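Local coordinates for F-actin-capping protein subunit alpha (Plasmodium berghei, PDB 7A0H), which caps actin filaments as an atypical, asymmetric homodimer of alpha subunits, probably by binding the barbed ends and blocking exchange of actin subunits there, at the interface of chains A and B. Coordinates in Å, arbitrary orientation; residue numbers count along the deposited sequence, not the author numbering. Chains: chain A/B, F-actin-capping protein subunit alpha.

Contact 1: the interface of chains A and B. Residues chain A 217, 220-221, 225, 283; chain B 272-273, 275-276, 279.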
loop_
_atom_site.group_PDB
_atom_site.type_symbol
_atom_site.label_atom_id
_atom_site.label_comp_id
_atom_site.label_asym_id
_atom_site.label_seq_id
_atom_site.Cartn_x
_atom_site.Cartn_y
_atom_site.Cartn_z
ATOM N N LEU A 217 0.882 9.748 3.723
ATOM C CA LEU A 217 0.729 9.152 5.043
ATOM C C LEU A 217 1.403 7.770 4.935
ATOM O O LEU A 217 1.152 7.000 3.981
ATOM C CB LEU A 217 -0.736 9.022 5.435
ATOM C CG LEU A 217 -1.086 8.503 6.848
ATOM C CD1 LEU A 217 -0.603 9.574 7.969
ATOM C CD2 LEU A 217 -2.543 8.167 6.980
ATOM N N PHE A 220 -0.110 4.295 9.938
ATOM C CA PHE A 220 -1.559 4.309 10.106
ATOM C C PHE A 220 -1.968 3.024 10.812
ATOM O O PHE A 220 -1.864 1.921 10.245
ATOM C CB PHE A 220 -2.263 4.474 8.752
ATOM C CG PHE A 220 -3.794 4.452 8.838
ATOM C CD1 PHE A 220 -4.478 5.466 9.478
ATOM C CD2 PHE A 220 -4.539 3.413 8.281
ATOM C CE1 PHE A 220 -5.876 5.449 9.575
ATOM C CE2 PHE A 220 -5.935 3.390 8.364
ATOM C CZ PHE A 220 -6.614 4.426 9.012
ATOM N N GLU A 221 -2.403 3.181 12.056
ATOM C CA GLU A 221 -2.863 2.061 12.857
ATOM C C GLU A 221 -1.755 1.013 12.947
ATOM O O GLU A 221 -1.923 -0.168 12.648
ATOM C CB GLU A 221 -4.164 1.549 12.279
ATOM C CG GLU A 221 -5.136 2.688 12.256
ATOM C CD GLU A 221 -6.546 2.276 12.124
ATOM O OE1 GLU A 221 -6.763 1.092 11.764
ATOM O OE2 GLU A 221 -7.439 3.127 12.390
ATOM N N ILE A 225 2.267 2.241 5.803
ATOM C CA ILE A 225 1.555 2.318 4.538
ATOM C C ILE A 225 2.200 3.347 3.610
ATOM O O ILE A 225 3.336 3.784 3.827
ATOM C CB ILE A 225 0.073 2.639 4.780
ATOM C CG1 ILE A 225 -0.098 4.054 5.378
ATOM C CG2 ILE A 225 -0.547 1.576 5.676
ATOM C CD1 ILE A 225 -1.579 4.562 5.312
ATOM N N ILE A 283 -12.313 7.214 -0.567
ATOM C CA ILE A 283 -12.090 8.566 -0.105
ATOM C C ILE A 283 -12.400 9.482 -1.257
ATOM O O ILE A 283 -11.911 9.234 -2.368
ATOM C CB ILE A 283 -10.656 8.772 0.390
ATOM C CG1 ILE A 283 -10.437 7.852 1.593
ATOM C CG2 ILE A 283 -10.427 10.219 0.659
ATOM C CD1 ILE A 283 -9.034 7.840 2.088
ATOM N N THR B 272 -12.720 3.540 8.625
ATOM C CA THR B 272 -11.290 3.535 8.375
ATOM C C THR B 272 -10.917 4.666 7.450
ATOM O O THR B 272 -9.976 5.417 7.726
ATOM C CB THR B 272 -10.888 2.189 7.778
ATOM O OG1 THR B 272 -11.376 1.145 8.628
ATOM C CG2 THR B 272 -9.397 2.061 7.648
ATOM N N SER B 273 -11.652 4.776 6.343
ATOM C CA SER B 273 -11.494 5.850 5.391
ATOM C C SER B 273 -11.479 7.181 6.101
ATOM O O SER B 273 -10.644 8.058 5.818
ATOM C CB SER B 273 -12.634 5.794 4.404
ATOM O OG SER B 273 -12.587 4.668 3.584
ATOM N N ASP B 275 -10.639 7.745 9.255
ATOM C CA ASP B 275 -9.441 7.956 10.062
ATOM C C ASP B 275 -8.254 8.241 9.177
ATOM O O ASP B 275 -7.311 8.930 9.566
ATOM C CB ASP B 275 -9.194 6.743 10.938
ATOM C CG ASP B 275 -10.013 6.800 12.175
ATOM O OD1 ASP B 275 -9.818 7.749 12.966
ATOM O OD2 ASP B 275 -10.889 5.925 12.339
ATOM N N LEU B 276 -8.292 7.674 7.992
ATOM C CA LEU B 276 -7.262 7.955 7.011
ATOM C C LEU B 276 -7.257 9.449 6.701
ATOM O O LEU B 276 -6.217 10.106 6.764
ATOM C CB LEU B 276 -7.581 7.093 5.801
ATOM C CG LEU B 276 -6.543 6.594 4.821
ATOM C CD1 LEU B 276 -5.291 6.123 5.482
ATOM C CD2 LEU B 276 -7.261 5.418 4.145
ATOM N N ASN B 279 -5.918 11.444 9.545
ATOM C CA ASN B 279 -4.495 11.454 9.822
ATOM C C ASN B 279 -3.781 12.164 8.690
ATOM O O ASN B 279 -2.713 12.748 8.888
ATOM C CB ASN B 279 -3.937 10.031 10.009
ATOM C CG ASN B 279 -4.109 9.526 11.422
ATOM O OD1 ASN B 279 -3.284 9.741 12.299
ATOM N ND2 ASN B 279 -5.200 8.860 11.648
#
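A:Phe220, at the end of strand 206-220, lies against B:Thr272, B:Asp275 and B:Leu276 on the long helix 243-281 of the second subunit, a sheet-on-helix packing within the homodimer of this F-actin-capping protein alpha family member. A:Phe220 contributes 76 Å² and B:Leu276 38 Å² to the buried surface. The ring is held on two sides: the methyl B:Leu276 CD1 sits over the centre of one face, 3.8 Å from the centroid of the A:Phe220 ring, in a CH-pi contact, while CG of its own neighbour A:Glu221 covers the opposite face. Its rim is met in plane by carbons of B:Thr272 and B:Asp275, with A:Phe220 CE2 3.8 Å from B:Thr272 CG2. CG of A:Phe220 stands anti to the backbone N (chi1 178°), which carries the ring out towards the helix.

The two branches of B:Leu276 divide the work. B:Leu276 CD1, besides capping the ring, touches A:Leu217 CD2 at 3.7 Å; B:Leu276 CD2 turns to A:Ile283 CD1, 3.6 Å away, where the two side chains cross at about a right angle. B:Asn279 adds its CB against A:Leu217 CD2 at 3.8 Å. Within the helix, B:Asn279 ND2 donates to the backbone carbonyl B:Asp275 O at 3.0 Å, from above the carbonyl plane; this should limit rotation of the amide, whose plane stands 76° from the phenyl ring. The carboxylates of A:Glu221 and B:Asp275 approach without touching, which may be mildly unfavourable if both are ionised.

Contact 2: the interface of chains A and B. Residues chain A 265-270, 283; chain B 277, 281.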
loop_
_atom_site.group_PDB
_atom_site.type_symbol
_atom_site.label_atom_id
_atom_site.label_comp_id
_atom_site.label_asym_id
_atom_site.label_seq_id
_atom_site.Cartn_x
_atom_site.Cartn_y
_atom_site.Cartn_z
ATOM N N LEU A 265 -7.684 18.958 1.540
ATOM C CA LEU A 265 -7.540 17.850 2.466
ATOM C C LEU A 265 -8.585 17.956 3.552
ATOM O O LEU A 265 -9.144 16.934 4.014
ATOM C CB LEU A 265 -6.121 17.848 3.038
ATOM C CG LEU A 265 -5.014 17.477 2.062
ATOM C CD1 LEU A 265 -3.707 17.084 2.747
ATOM C CD2 LEU A 265 -5.480 16.356 1.227
ATOM N N ASN A 266 -8.832 19.185 4.003
ATOM C CA ASN A 266 -9.897 19.451 4.960
ATOM C C ASN A 266 -11.302 19.195 4.404
ATOM O O ASN A 266 -12.265 19.197 5.198
ATOM C CB ASN A 266 -9.815 20.909 5.481
ATOM C CG ASN A 266 -8.741 21.081 6.579
ATOM O OD1 ASN A 266 -8.142 20.114 7.064
ATOM N ND2 ASN A 266 -8.535 22.312 6.998
ATOM N N HIS A 267 -11.485 19.035 3.082
ATOM C CA HIS A 267 -12.811 18.683 2.548
ATOM C C HIS A 267 -12.913 17.284 1.927
ATOM O O HIS A 267 -13.808 17.036 1.103
ATOM C CB HIS A 267 -13.259 19.744 1.545
ATOM C CG HIS A 267 -13.509 21.074 2.180
ATOM N ND1 HIS A 267 -12.497 21.843 2.715
ATOM C CD2 HIS A 267 -14.664 21.712 2.475
ATOM C CE1 HIS A 267 -13.012 22.937 3.249
ATOM N NE2 HIS A 267 -14.323 22.884 3.107
ATOM N N LEU A 268 -11.982 16.392 2.232
ATOM C CA LEU A 268 -12.137 15.002 1.849
ATOM C C LEU A 268 -13.109 14.350 2.804
ATOM O O LEU A 268 -13.090 14.640 4.002
ATOM C CB LEU A 268 -10.804 14.280 1.938
ATOM C CG LEU A 268 -9.792 14.845 0.953
ATOM C CD1 LEU A 268 -8.544 14.121 1.148
ATOM C CD2 LEU A 268 -10.289 14.684 -0.448
ATOM N N ILE A 269 -13.956 13.456 2.288
ATOM C CA ILE A 269 -14.802 12.643 3.150
ATOM C C ILE A 269 -14.744 11.177 2.763
ATOM O O ILE A 269 -14.239 10.792 1.703
ATOM C CB ILE A 269 -16.249 13.155 3.094
ATOM C CG1 ILE A 269 -16.846 12.741 1.756
ATOM C CG2 ILE A 269 -16.200 14.709 3.238
ATOM C CD1 ILE A 269 -18.296 13.001 1.612
ATOM N N ALA A 270 -15.209 10.340 3.684
ATOM C CA ALA A 270 -15.301 8.912 3.408
ATOM C C ALA A 270 -16.533 8.643 2.540
ATOM O O ALA A 270 -17.638 9.096 2.865
ATOM C CB ALA A 270 -15.363 8.146 4.717
ATOM N N ILE A 283 -12.313 7.214 -0.567
ATOM C CA ILE A 283 -12.090 8.566 -0.105
ATOM C C ILE A 283 -12.400 9.482 -1.257
ATOM O O ILE A 283 -11.911 9.234 -2.368
ATOM C CB ILE A 283 -10.656 8.772 0.390
ATOM C CG1 ILE A 283 -10.437 7.852 1.593
ATOM C CG2 ILE A 283 -10.427 10.219 0.659
ATOM C CD1 ILE A 283 -9.034 7.840 2.088
ATOM N N ILE B 277 -8.429 10.001 6.387
ATOM C CA ILE B 277 -8.534 11.429 6.118
ATOM C C ILE B 277 -8.066 12.216 7.323
ATOM O O ILE B 277 -7.249 13.121 7.208
ATOM C CB ILE B 277 -9.969 11.809 5.721
ATOM C CG1 ILE B 277 -10.350 11.157 4.388
ATOM C CG2 ILE B 277 -10.122 13.314 5.680
ATOM C CD1 ILE B 277 -11.870 11.045 4.230
ATOM N N ARG B 281 -4.878 14.862 7.217
ATOM C CA ARG B 281 -4.977 16.320 7.365
ATOM C C ARG B 281 -3.985 16.820 8.389
ATOM O O ARG B 281 -3.464 17.921 8.234
ATOM C CB ARG B 281 -6.366 16.811 7.798
ATOM C CG ARG B 281 -7.511 16.462 6.884
ATOM C CD ARG B 281 -8.863 16.866 7.569
ATOM N NE ARG B 281 -9.968 16.543 6.672
ATOM C CZ ARG B 281 -11.256 16.462 7.016
ATOM N NH1 ARG B 281 -11.646 16.650 8.273
ATOM N NH2 ARG B 281 -12.150 16.180 6.077
#
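The last turn of helix 243-266 and the short strand 268-270 of chain A, with A:Ile283 of strand 283-285, receive the end of the long helix 243-281 of chain B. Here one alpha subunit of the capping-protein family offers a helix C-terminus and the short strand that follows it to its twin. B:Arg281 buries 90 Å². Its chain runs extended from CG to NE (chi2 172°, chi3 179°), carrying the guanidinium across A:Asn266. B:Arg281 NE donates to A:Leu265 O at 2.8 Å, the donor tilted 27° from the carbonyl plane. A:Asn266 O instead lies above one face of the guanidinium, towards its rim, and A:Leu268 O comes 2.7 Å from B:Arg281 NH2, although the N-H directions do not support a hydrogen bond to either. The carbonyls at the helix C-terminus, with that of A:Leu268 just beyond, would be expected to favour the cationic group electrostatically.

One helical turn earlier, B:Ile277 gives the apolar half. B:Ile277 CD1 rests on the backbone of strand 268-270, 3.5 Å from A:Ile269 CA, while B:Ile277 CG2 packs 3.9 Å from A:Leu268 CB. B:Ile277 CG1 also passes alongside A:Ile283 CG2, the two side chains running in opposite directions.

Contact 3: the interface of chains A and B. Residues chain A 277, 279, 282; chain B 183, 189-190, 217-219, 269.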
loop_
_atom_site.group_PDB
_atom_site.type_symbol
_atom_site.label_atom_id
_atom_site.label_comp_id
_atom_site.label_asym_id
_atom_site.label_seq_id
_atom_site.Cartn_x
_atom_site.Cartn_y
_atom_site.Cartn_z
ATOM N N ILE A 277 -16.872 -2.046 -1.093
ATOM C CA ILE A 277 -15.886 -3.107 -1.196
ATOM C C ILE A 277 -15.296 -3.122 -2.592
ATOM O O ILE A 277 -14.071 -3.168 -2.769
ATOM C CB ILE A 277 -16.559 -4.444 -0.844
ATOM C CG1 ILE A 277 -17.089 -4.334 0.586
ATOM C CG2 ILE A 277 -15.584 -5.556 -0.970
ATOM C CD1 ILE A 277 -18.540 -4.646 0.701
ATOM N N ASN A 279 -15.529 -0.538 -4.608
ATOM C CA ASN A 279 -15.377 0.856 -5.031
ATOM C C ASN A 279 -13.914 1.310 -5.017
ATOM O O ASN A 279 -13.250 1.328 -3.970
ATOM C CB ASN A 279 -16.234 1.773 -4.136
ATOM C CG ASN A 279 -16.680 3.106 -4.835
ATOM O OD1 ASN A 279 -15.885 3.798 -5.464
ATOM N ND2 ASN A 279 -17.960 3.456 -4.690
ATOM N N LYS A 282 -12.821 5.059 -2.086
ATOM C CA LYS A 282 -13.372 5.048 -0.738
ATOM C C LYS A 282 -13.226 6.395 -0.063
ATOM O O LYS A 282 -13.950 6.701 0.893
ATOM C CB LYS A 282 -12.709 3.944 0.089
ATOM C CG LYS A 282 -13.030 2.512 -0.450
ATOM C CD LYS A 282 -12.335 1.484 0.391
ATOM C CE LYS A 282 -12.678 0.025 -0.075
ATOM N NZ LYS A 282 -12.516 -0.162 -1.566
ATOM N N TYR B 183 -10.273 -4.678 -8.649
ATOM C CA TYR B 183 -10.605 -3.370 -9.189
ATOM C C TYR B 183 -10.421 -3.383 -10.705
ATOM O O TYR B 183 -11.305 -2.961 -11.460
ATOM C CB TYR B 183 -9.713 -2.304 -8.520
ATOM C CG TYR B 183 -9.951 -2.096 -7.021
ATOM C CD1 TYR B 183 -11.189 -1.674 -6.519
ATOM C CD2 TYR B 183 -8.919 -2.309 -6.115
ATOM C CE1 TYR B 183 -11.388 -1.486 -5.167
ATOM C CE2 TYR B 183 -9.128 -2.125 -4.755
ATOM C CZ TYR B 183 -10.347 -1.690 -4.306
ATOM O OH TYR B 183 -10.505 -1.486 -2.968
ATOM N N ALA B 189 -9.508 -6.079 -4.846
ATOM C CA ALA B 189 -10.460 -5.291 -4.070
ATOM C C ALA B 189 -10.956 -6.054 -2.846
ATOM O O ALA B 189 -10.869 -5.550 -1.725
ATOM C CB ALA B 189 -11.667 -4.881 -4.923
ATOM N N SER B 190 -11.424 -7.293 -3.025
ATOM C CA SER B 190 -11.922 -8.028 -1.875
ATOM C C SER B 190 -11.845 -9.532 -2.117
ATOM O O SER B 190 -11.776 -10.014 -3.259
ATOM C CB SER B 190 -13.363 -7.622 -1.512
ATOM O OG SER B 190 -14.214 -7.608 -2.648
ATOM N N LEU B 217 -10.098 -7.117 2.483
ATOM C CA LEU B 217 -10.286 -5.969 1.619
ATOM C C LEU B 217 -9.020 -5.142 1.568
ATOM O O LEU B 217 -8.300 -5.033 2.563
ATOM C CB LEU B 217 -11.525 -5.201 2.089
ATOM C CG LEU B 217 -11.829 -3.797 1.527
ATOM C CD1 LEU B 217 -11.975 -3.378 -0.047
ATOM C CD2 LEU B 217 -13.171 -3.536 2.370
ATOM N N THR B 218 -8.690 -4.674 0.361
ATOM C CA THR B 218 -7.568 -3.769 0.167
ATOM C C THR B 218 -8.054 -2.523 -0.574
ATOM O O THR B 218 -8.769 -2.604 -1.586
ATOM C CB THR B 218 -6.409 -4.392 -0.607
ATOM O OG1 THR B 218 -6.829 -4.652 -1.948
ATOM C CG2 THR B 218 -5.938 -5.726 0.066
ATOM N N TYR B 219 -7.607 -1.382 -0.089
ATOM C CA TYR B 219 -7.928 -0.128 -0.726
ATOM C C TYR B 219 -7.223 0.023 -2.061
ATOM O O TYR B 219 -6.048 -0.322 -2.224
ATOM C CB TYR B 219 -7.555 1.025 0.195
ATOM C CG TYR B 219 -8.520 1.322 1.303
ATOM C CD1 TYR B 219 -8.935 0.352 2.172
ATOM C CD2 TYR B 219 -9.007 2.604 1.490
ATOM C CE1 TYR B 219 -9.810 0.650 3.198
ATOM C CE2 TYR B 219 -9.862 2.893 2.495
ATOM C CZ TYR B 219 -10.264 1.922 3.355
ATOM O OH TYR B 219 -11.121 2.241 4.368
ATOM N N ILE B 269 -15.451 0.150 6.781
ATOM C CA ILE B 269 -14.717 0.826 5.736
ATOM C C ILE B 269 -14.784 2.326 5.956
ATOM O O ILE B 269 -13.758 2.993 6.108
ATOM C CB ILE B 269 -15.271 0.417 4.368
ATOM C CG1 ILE B 269 -14.951 -1.059 4.094
ATOM C CG2 ILE B 269 -14.712 1.285 3.297
ATOM C CD1 ILE B 269 -15.649 -1.613 2.895
HETATM O O HOH W 1 -10.912 1.600 -2.406
#
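The C-terminal stretch of chain A, comprising 3-10 helix 276-278 and the loop through A:Lys282, lies against strands 187-198 and 206-218, the loop residues B:Tyr183 and B:Tyr219, and helix 243-281 of chain B, as part of the asymmetric homodimer interface of this capping-protein alpha subunit. A:Lys282 CD passes over the face of the B:Tyr219 ring, 3.5 Å from its centroid in a CH-pi contact, with B:Ile269 CG2 touching the same methylene. The chain is extended to CE and then bends (chi4 49°), bringing A:Lys282 NZ to the edge of the B:Tyr183 ring, in plane, where it donates to the phenol B:Tyr183 OH at 2.8 Å. A:Lys282 NZ also bonds to the carbonyl A:Asn279 O at 2.9 Å. A water links NZ, that carbonyl and the phenol oxygen. B:Tyr183 OH in turn donates to B:Thr218 O, and B:Ala189 CB lies over the centre of the tyrosine ring, which should help fix the position of the acceptor. B:Leu217 CD1 packs tightly, 3.5 Å from A:Lys282 CE.

A:Ile277 buries 56 Å², A:Ile277 CG1 lying 3.8 Å from B:Ile269 CD1. In the fold, the site lies where the chain B sheet meets its long helix, with the end of chain A laid across both.

The centres of the C-alpha atoms of contact 1 and contact 2 are about 10 Å apart, and both include A:Ile283, which meets neighbouring positions on the chain B helix 243-281. By the same measure contact 3 lies about 14 Å from contact 1 and 17 Å from contact 2; it draws on an earlier stretch of that helix, which thus runs through all three. A:Lys282 of contact 3 directly precedes A:Ile283. A:Leu217 and B:Leu217, A:Ile269 and B:Ile269, A:Ile277 and B:Ile277, and A:Asn279 and B:Asn279 appear in different surroundings, and the helix is 243-266 in chain A: identical sequences form an asymmetric homodimer.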